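Local coordinates for putative aspartyl-tRNA synthetase (Leishmania major, PDB 6OD8), which probably charges tRNA(Asp) with L-aspartate at the expense of ATP, as a class II aminoacyl-tRNA synthetase, at residues A[334-337]-A[338-342]; A[229-232]-A[233-237]; A[530-533]-A[534-537]. All blocks are in the same frame, centred on the assembly; numbering follows the deposited sequence.

Contact 1: A[334-337]-A[338-342]. With EDO (1,2-ethanediol), chain I.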
loop_
_atom_site.group_PDB
_atom_site.type_symbol
_atom_site.label_atom_id
_atom_site.label_comp_id
_atom_site.label_asym_id
_atom_site.label_seq_id
_atom_site.Cartn_x
_atom_site.Cartn_y
_atom_site.Cartn_z
ATOM N N LEU A 334 5.793 -0.919 16.607
ATOM C CA LEU A 334 5.825 -1.035 15.148
ATOM C C LEU A 334 7.261 -1.038 14.636
ATOM O O LEU A 334 7.642 -1.872 13.803
ATOM C CB LEU A 334 5.031 0.125 14.521
ATOM C CG LEU A 334 5.242 0.408 13.043
ATOM C CD1 LEU A 334 4.661 -0.735 12.223
ATOM C CD2 LEU A 334 4.586 1.730 12.626
ATOM N N PHE A 335 8.076 -0.103 15.119
ATOM C CA PHE A 335 9.462 -0.079 14.658
ATOM C C PHE A 335 10.210 -1.318 15.136
ATOM O O PHE A 335 11.020 -1.869 14.391
ATOM C CB PHE A 335 10.164 1.215 15.115
ATOM C CG PHE A 335 10.019 2.374 14.140
ATOM C CD1 PHE A 335 10.840 2.467 13.023
ATOM C CD2 PHE A 335 9.072 3.357 14.348
ATOM C CE1 PHE A 335 10.705 3.519 12.120
ATOM C CE2 PHE A 335 8.935 4.418 13.454
ATOM C CZ PHE A 335 9.760 4.504 12.350
ATOM N N ASN A 336 9.964 -1.760 16.380
ATOM C CA ASN A 336 10.602 -2.978 16.864
ATOM C C ASN A 336 10.289 -4.146 15.942
ATOM O O ASN A 336 11.182 -4.890 15.541
ATOM C CB ASN A 336 10.139 -3.289 18.290
ATOM C CG ASN A 336 10.881 -4.453 18.912
ATOM O OD1 ASN A 336 12.108 -4.494 18.924
ATOM N ND2 ASN A 336 10.137 -5.400 19.441
ATOM N N TYR A 337 9.008 -4.308 15.597
ATOM C CA TYR A 337 8.576 -5.395 14.723
ATOM C C TYR A 337 9.309 -5.350 13.389
ATOM O O TYR A 337 9.798 -6.374 12.894
ATOM C CB TYR A 337 7.062 -5.267 14.520
ATOM C CG TYR A 337 6.383 -6.301 13.639
ATOM C CD1 TYR A 337 5.745 -7.403 14.201
ATOM C CD2 TYR A 337 6.313 -6.134 12.257
ATOM C CE1 TYR A 337 5.076 -8.345 13.400
ATOM C CE2 TYR A 337 5.655 -7.074 11.447
ATOM C CZ TYR A 337 5.042 -8.177 12.027
ATOM O OH TYR A 337 4.379 -9.112 11.233
ATOM N N ILE A 338 9.371 -4.164 12.780
ATOM C CA ILE A 338 10.010 -4.010 11.474
ATOM C C ILE A 338 11.495 -4.355 11.563
ATOM O O ILE A 338 12.012 -5.159 10.778
ATOM C CB ILE A 338 9.777 -2.587 10.932
ATOM C CG1 ILE A 338 8.291 -2.393 10.605
ATOM C CG2 ILE A 338 10.647 -2.289 9.698
ATOM C CD1 ILE A 338 7.897 -0.964 10.229
ATOM N N PHE A 339 12.198 -3.754 12.522
ATOM C CA PHE A 339 13.641 -3.944 12.637
ATOM C C PHE A 339 13.984 -5.394 12.923
ATOM O O PHE A 339 14.974 -5.930 12.403
ATOM C CB PHE A 339 14.198 -3.059 13.774
ATOM C CG PHE A 339 14.179 -1.584 13.477
ATOM C CD1 PHE A 339 14.254 -1.123 12.178
ATOM C CD2 PHE A 339 14.117 -0.651 14.524
ATOM C CE1 PHE A 339 14.256 0.235 11.908
ATOM C CE2 PHE A 339 14.128 0.704 14.271
ATOM C CZ PHE A 339 14.188 1.156 12.952
ATOM N N GLU A 340 13.197 -6.040 13.780
ATOM C CA GLU A 340 13.459 -7.444 14.089
ATOM C C GLU A 340 13.301 -8.331 12.860
ATOM O O GLU A 340 14.070 -9.282 12.676
ATOM C CB GLU A 340 12.526 -7.879 15.217
ATOM C CG GLU A 340 12.362 -9.352 15.430
ATOM C CD GLU A 340 11.283 -9.639 16.472
ATOM O OE1 GLU A 340 11.202 -8.876 17.468
ATOM O OE2 GLU A 340 10.508 -10.609 16.283
ATOM N N ARG A 341 12.349 -8.011 11.989
ATOM C CA ARG A 341 12.156 -8.824 10.792
ATOM C C ARG A 341 13.137 -8.446 9.679
ATOM O O ARG A 341 13.616 -9.325 8.951
ATOM C CB ARG A 341 10.697 -8.705 10.341
ATOM C CG ARG A 341 9.841 -9.633 11.206
ATOM C CD ARG A 341 8.365 -9.393 11.131
ATOM N NE ARG A 341 7.693 -10.283 12.087
ATOM C CZ ARG A 341 7.731 -10.143 13.413
ATOM N NH1 ARG A 341 8.405 -9.138 13.976
ATOM N NH2 ARG A 341 7.100 -11.022 14.185
ATOM N N LEU A 342 13.473 -7.160 9.546
ATOM C CA LEU A 342 14.482 -6.780 8.557
ATOM C C LEU A 342 15.804 -7.467 8.832
ATOM O O LEU A 342 16.527 -7.827 7.894
ATOM C CB LEU A 342 14.677 -5.266 8.522
ATOM C CG LEU A 342 13.563 -4.395 7.904
ATOM C CD1 LEU A 342 13.990 -2.936 8.025
ATOM C CD2 LEU A 342 13.209 -4.771 6.422
HETATM C C1 EDO I . 10.800 -12.783 12.267
HETATM O O1 EDO I . 9.904 -13.707 12.894
HETATM C C2 EDO I . 11.968 -12.491 13.199
HETATM O O2 EDO I . 11.491 -12.359 14.541
HETATM O O HOH W 1 12.934 -7.372 18.560
#
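The carbonyl oxygen Tyr337 O is gripped twice by Arg341, by its backbone N at 3.2 Å and by its guanidinium NH1 at 3.3 Å. The two donors come from opposite faces of the peptide plane, the NH1 bond lying in the guanidinium's own plane. This is an i to i+4 pairing within helix 325-342, and it doubles as a cation-pi stack. The guanidinium lies flat on the Tyr337 ring, planes only 8° apart and Arg341 CZ 3.6 Å from the ring centroid. Leading up to it, Arg341 CD rides over the same face as a CH-pi contact. With CG of Tyr337 anti to its backbone N (chi1 -180°), the ring reaches forward along the helix to where Arg341 can lie on it. The carbonyl bond and the stack together should hold the guanidinium's rotation, and C1 of a 1,2-ethanediol lies over its other face.

On another flank, Phe335 and Phe339 meet obliquely, planes at 46°, with Phe335 CD1 3.6 Å from Phe339 CZ. Leu334 and Ile338 run side by side, their CD1 atoms 3.8 Å apart. These apolar residues look into the catalytic domain: Leu334 rests on Phe231 and Phe234 of helix 215-237, and Phe335 on Ile528 of strand 523-529. Asn336 OD1 is hydrogen-bonded to Trp363 NE1, and a water donates to both Asn336 OD1 and Glu340 OE1, joining the side chains. Glu340 OE2 accepts from the diol O2 at 2.7 Å; it also lies 3.5 Å from Arg341 NH1 but well out of the guanidinium plane, so only the charges attract and no N-H is aimed at it.

Contact 2: A[229-232]-A[233-237]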
loop_
_atom_site.group_PDB
_atom_site.type_symbol
_atom_site.label_atom_id
_atom_site.label_comp_id
_atom_site.label_asym_id
_atom_site.label_seq_id
_atom_site.Cartn_x
_atom_site.Cartn_y
_atom_site.Cartn_z
ATOM N N GLN A 229 5.829 -4.224 3.753
ATOM C CA GLN A 229 5.170 -5.454 4.183
ATOM C C GLN A 229 5.032 -5.541 5.703
ATOM O O GLN A 229 3.953 -5.861 6.226
ATOM C CB GLN A 229 5.965 -6.640 3.662
ATOM C CG GLN A 229 5.436 -7.960 4.122
ATOM C CD GLN A 229 6.281 -9.110 3.597
ATOM O OE1 GLN A 229 7.057 -8.943 2.650
ATOM N NE2 GLN A 229 6.146 -10.275 4.218
ATOM N N TYR A 230 6.133 -5.303 6.434
ATOM C CA TYR A 230 6.084 -5.457 7.888
ATOM C C TYR A 230 5.348 -4.299 8.550
ATOM O O TYR A 230 4.658 -4.500 9.557
ATOM C CB TYR A 230 7.506 -5.602 8.445
ATOM C CG TYR A 230 8.220 -6.805 7.864
ATOM C CD1 TYR A 230 7.537 -8.011 7.677
ATOM C CD2 TYR A 230 9.575 -6.744 7.505
ATOM C CE1 TYR A 230 8.176 -9.120 7.142
ATOM C CE2 TYR A 230 10.223 -7.862 6.988
ATOM C CZ TYR A 230 9.513 -9.036 6.806
ATOM O OH TYR A 230 10.129 -10.145 6.287
ATOM N N PHE A 231 5.455 -3.094 7.995
ATOM C CA PHE A 231 4.604 -1.985 8.455
ATOM C C PHE A 231 3.126 -2.375 8.430
ATOM O O PHE A 231 2.415 -2.267 9.441
ATOM C CB PHE A 231 4.852 -0.750 7.570
ATOM C CG PHE A 231 3.924 0.424 7.844
ATOM C CD1 PHE A 231 4.224 1.335 8.853
ATOM C CD2 PHE A 231 2.778 0.640 7.065
ATOM C CE1 PHE A 231 3.383 2.442 9.109
ATOM C CE2 PHE A 231 1.926 1.723 7.308
ATOM C CZ PHE A 231 2.243 2.648 8.358
ATOM N N ARG A 232 2.638 -2.833 7.271
ATOM C CA ARG A 232 1.219 -3.172 7.158
ATOM C C ARG A 232 0.857 -4.378 8.018
ATOM O O ARG A 232 -0.207 -4.408 8.653
ATOM C CB ARG A 232 0.852 -3.447 5.704
ATOM C CG ARG A 232 0.884 -2.245 4.778
ATOM C CD ARG A 232 0.273 -2.641 3.434
ATOM N NE ARG A 232 0.899 -3.863 2.928
ATOM C CZ ARG A 232 2.031 -3.895 2.227
ATOM N NH1 ARG A 232 2.653 -2.763 1.914
ATOM N NH2 ARG A 232 2.525 -5.061 1.809
ATOM N N GLN A 233 1.718 -5.392 8.062
ATOM C CA GLN A 233 1.318 -6.592 8.799
ATOM C C GLN A 233 1.201 -6.326 10.288
ATOM O O GLN A 233 0.286 -6.839 10.939
ATOM C CB GLN A 233 2.287 -7.748 8.555
ATOM C CG GLN A 233 1.703 -9.065 9.045
ATOM C CD GLN A 233 0.309 -9.349 8.466
ATOM O OE1 GLN A 233 0.123 -9.380 7.243
ATOM N NE2 GLN A 233 -0.677 -9.554 9.346
ATOM N N PHE A 234 2.134 -5.564 10.859
ATOM C CA PHE A 234 2.001 -5.198 12.268
ATOM C C PHE A 234 0.653 -4.548 12.537
ATOM O O PHE A 234 -0.034 -4.883 13.509
ATOM C CB PHE A 234 3.119 -4.249 12.696
ATOM C CG PHE A 234 2.976 -3.773 14.132
ATOM C CD1 PHE A 234 3.455 -4.557 15.182
ATOM C CD2 PHE A 234 2.335 -2.576 14.432
ATOM C CE1 PHE A 234 3.312 -4.143 16.522
ATOM C CE2 PHE A 234 2.181 -2.157 15.763
ATOM C CZ PHE A 234 2.673 -2.932 16.806
ATOM N N LEU A 235 0.270 -3.589 11.694
ATOM C CA LEU A 235 -0.916 -2.787 11.978
ATOM C C LEU A 235 -2.202 -3.561 11.699
ATOM O O LEU A 235 -3.185 -3.442 12.439
ATOM C CB LEU A 235 -0.844 -1.496 11.145
ATOM C CG LEU A 235 0.368 -0.622 11.530
ATOM C CD1 LEU A 235 0.629 0.417 10.416
ATOM C CD2 LEU A 235 0.162 0.058 12.881
ATOM N N ILE A 236 -2.218 -4.350 10.627
ATOM C CA ILE A 236 -3.331 -5.276 10.399
ATOM C C ILE A 236 -3.524 -6.195 11.599
ATOM O O ILE A 236 -4.657 -6.440 12.026
ATOM C CB ILE A 236 -3.091 -6.083 9.099
ATOM C CG1 ILE A 236 -3.239 -5.186 7.875
ATOM C CG2 ILE A 236 -4.032 -7.303 9.011
ATOM C CD1 ILE A 236 -2.619 -5.792 6.608
ATOM N N ASP A 237 -2.424 -6.746 12.140
ATOM C CA ASP A 237 -2.483 -7.596 13.329
ATOM C C ASP A 237 -3.128 -6.877 14.500
ATOM O O ASP A 237 -3.747 -7.518 15.353
ATOM C CB ASP A 237 -1.077 -8.035 13.779
ATOM C CG ASP A 237 -0.492 -9.168 12.956
ATOM O OD1 ASP A 237 -1.191 -9.744 12.099
ATOM O OD2 ASP A 237 0.707 -9.467 13.181
#
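Between Gln229 and Asp237 the backbone is alpha-helical, with regular i to i+4 bonds such as Ile236 N to Arg232 O at 2.8 Å, except that Leu235 N reaches Phe231 O only weakly, at 3.4 Å. Ile236 CG1 also packs on Arg232 O, at 3.2 Å. Just beside the slack Leu235 bond sits the main apolar meeting. Leu235 CD1 lies over one face of the Phe231 ring, 3.6 Å from the centroid and 16° off the normal, a CH-pi contact displaced toward the CZ end, where the approach is 3.4 Å. At chi1 174° the Phe231 ring trends toward the C-terminal end of the helix, under the Leu235 methyl. Leu235 CG also presses against Phe231 O.

Gln233 bends at chi2 (53°), and its NE2 gives a hydrogen bond to Asp237 OD1 at 2.8 Å. The oxygen lies in the plane of the donating amide, whereas the amide nitrogen approaches from above the carboxylate plane.

Helix 215-237 is the long helix of motif 1, the dimer-forming element of class II synthetases, and the geometry agrees. In one of its two deposited conformers, Arg232 NH1 forms a salt bridge with Glu242 of the second subunit; Gln233 meets its own counterpart there. Within the chain, Phe231 and Leu235 face the large sheet, touching Phe291 on strand 289-297 and Val316 on strand 310-319. Tyr230, Gln233 and Phe234 turn instead to helix 325-342, the Phe234 ring meeting Tyr337 edge-to-face.

Contact 3: A[530-533]-A[534-537]; sequences LERV and VMLY
From its CB, Arg532 bends forward over the next turn of the helix to reach Met535 and Leu536. CG starts out anti to the carbonyl carbon, and kinks at chi2 (-75°) and chi3 (-84°) steer the chain that way. CD then passes Met535 SD at 4.1 Å, the two side chains running side by side. Leu536 CD1 lies over one guanidinium face, 4.1 Å from CZ, a loose van der Waals contact. NH1 gives a weak hydrogen bond to Met535 SD, 3.5 Å long, the sulfur standing at the guanidinium edge and near its plane. NH2 leaves the helix altogether for a salt bridge with Glu480. Beneath, the backbone bonds are regular, as in Leu536 N to Arg532 O at 2.8 Å.

Strand 523-529 followed by helix 530-538 is motif 3 of the class II synthetases, an element that in relatives contributes to the ATP site. The helix sits between several neighbours: Leu530 and Val533 meet Val227 of helix 215-237, Val533 and Leu536 lie on Ile482 of strand 480-487, and Glu531 OE1 accepts from Val312 N of strand 310-319.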
loop_
_atom_site.group_PDB
_atom_site.type_symbol
_atom_site.label_atom_id
_atom_site.label_comp_id
_atom_site.label_asym_id
_atom_site.label_seq_id
_atom_site.Cartn_x
_atom_site.Cartn_y
_atom_site.Cartn_z
ATOM N N LEU A 530 9.126 6.472 3.766
ATOM C CA LEU A 530 9.582 5.113 3.468
ATOM C C LEU A 530 11.030 5.102 2.978
ATOM O O LEU A 530 11.861 4.343 3.486
ATOM C CB LEU A 530 8.658 4.477 2.418
ATOM C CG LEU A 530 9.198 3.183 1.783
ATOM C CD1 LEU A 530 9.245 2.095 2.815
ATOM C CD2 LEU A 530 8.313 2.773 0.580
ATOM N N GLU A 531 11.331 5.913 1.958
ATOM C CA GLU A 531 12.693 5.998 1.442
ATOM C C GLU A 531 13.665 6.432 2.536
ATOM O O GLU A 531 14.783 5.915 2.616
ATOM C CB GLU A 531 12.738 6.970 0.264
ATOM C CG GLU A 531 11.784 6.578 -0.876
ATOM C CD GLU A 531 10.378 7.173 -0.736
ATOM O OE1 GLU A 531 9.973 7.583 0.381
ATOM O OE2 GLU A 531 9.700 7.254 -1.774
ATOM N N ARG A 532 13.262 7.384 3.385
ATOM C CA ARG A 532 14.176 7.842 4.443
ATOM C C ARG A 532 14.419 6.758 5.489
ATOM O O ARG A 532 15.534 6.613 5.992
ATOM C CB ARG A 532 13.640 9.110 5.121
ATOM C CG ARG A 532 13.894 10.381 4.336
ATOM C CD ARG A 532 15.351 10.808 4.447
ATOM N NE ARG A 532 15.604 11.582 5.665
ATOM C CZ ARG A 532 16.814 11.814 6.170
ATOM N NH1 ARG A 532 17.899 11.316 5.583
ATOM N NH2 ARG A 532 16.935 12.534 7.277
ATOM N N VAL A 533 13.401 5.974 5.833
ATOM C CA VAL A 533 13.666 4.927 6.804
ATOM C C VAL A 533 14.616 3.879 6.223
ATOM O O VAL A 533 15.532 3.428 6.913
ATOM C CB VAL A 533 12.345 4.342 7.359
ATOM C CG1 VAL A 533 11.745 3.285 6.463
ATOM C CG2 VAL A 533 12.577 3.794 8.769
ATOM N N VAL A 534 14.474 3.530 4.934
ATOM C CA VAL A 534 15.414 2.582 4.321
ATOM C C VAL A 534 16.809 3.185 4.293
ATOM O O VAL A 534 17.799 2.520 4.617
ATOM C CB VAL A 534 14.949 2.167 2.902
ATOM C CG1 VAL A 534 16.046 1.336 2.190
ATOM C CG2 VAL A 534 13.664 1.391 2.964
ATOM N N MET A 535 16.898 4.470 3.943
ATOM C CA MET A 535 18.190 5.145 3.870
ATOM C C MET A 535 18.875 5.171 5.235
ATOM O O MET A 535 20.052 4.815 5.358
ATOM C CB MET A 535 17.989 6.564 3.332
ATOM C CG MET A 535 19.217 7.466 3.476
ATOM S SD MET A 535 18.807 9.151 3.009
ATOM C CE MET A 535 20.403 9.928 3.027
ATOM N N LEU A 536 18.149 5.581 6.281
ATOM C CA LEU A 536 18.796 5.689 7.595
ATOM C C LEU A 536 19.092 4.310 8.185
ATOM O O LEU A 536 20.146 4.107 8.797
ATOM C CB LEU A 536 17.925 6.516 8.549
ATOM C CG LEU A 536 17.860 8.003 8.152
ATOM C CD1 LEU A 536 16.690 8.707 8.823
ATOM C CD2 LEU A 536 19.189 8.695 8.483
ATOM N N TYR A 537 18.181 3.354 8.004
ATOM C CA TYR A 537 18.430 1.983 8.457
ATOM C C TYR A 537 19.725 1.420 7.876
ATOM O O TYR A 537 20.516 0.780 8.579
ATOM C CB TYR A 537 17.251 1.091 8.054
ATOM C CG TYR A 537 17.432 -0.350 8.445
ATOM C CD1 TYR A 537 17.182 -0.772 9.755
ATOM C CD2 TYR A 537 17.830 -1.307 7.504
ATOM C CE1 TYR A 537 17.334 -2.115 10.123
ATOM C CE2 TYR A 537 17.991 -2.634 7.862
ATOM C CZ TYR A 537 17.744 -3.038 9.163
ATOM O OH TYR A 537 17.920 -4.365 9.499
#

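All three contacts are single-helix turns of the class II catalytic domain, on helices that pack against the same large sheet. Contact 3 is the core member, about 5 Å from the centre of the chain to its own centre and almost wholly buried; contacts 1 and 2 lie farther out and each has a polar, partly exposed flank. Contacts 1 and 2 touch directly, Tyr337 CE2 coming 3.3 Å from Tyr230 O, and contact 1 also meets contact 3 through Phe335 CE1 and Val533 CG2, 3.8 Å apart. Contacts 2 and 3 do not touch. Each holds an arginine whose main partner lies elsewhere: in the same helix for contact 1, the other subunit for contact 2, strand 480-487 for contact 3.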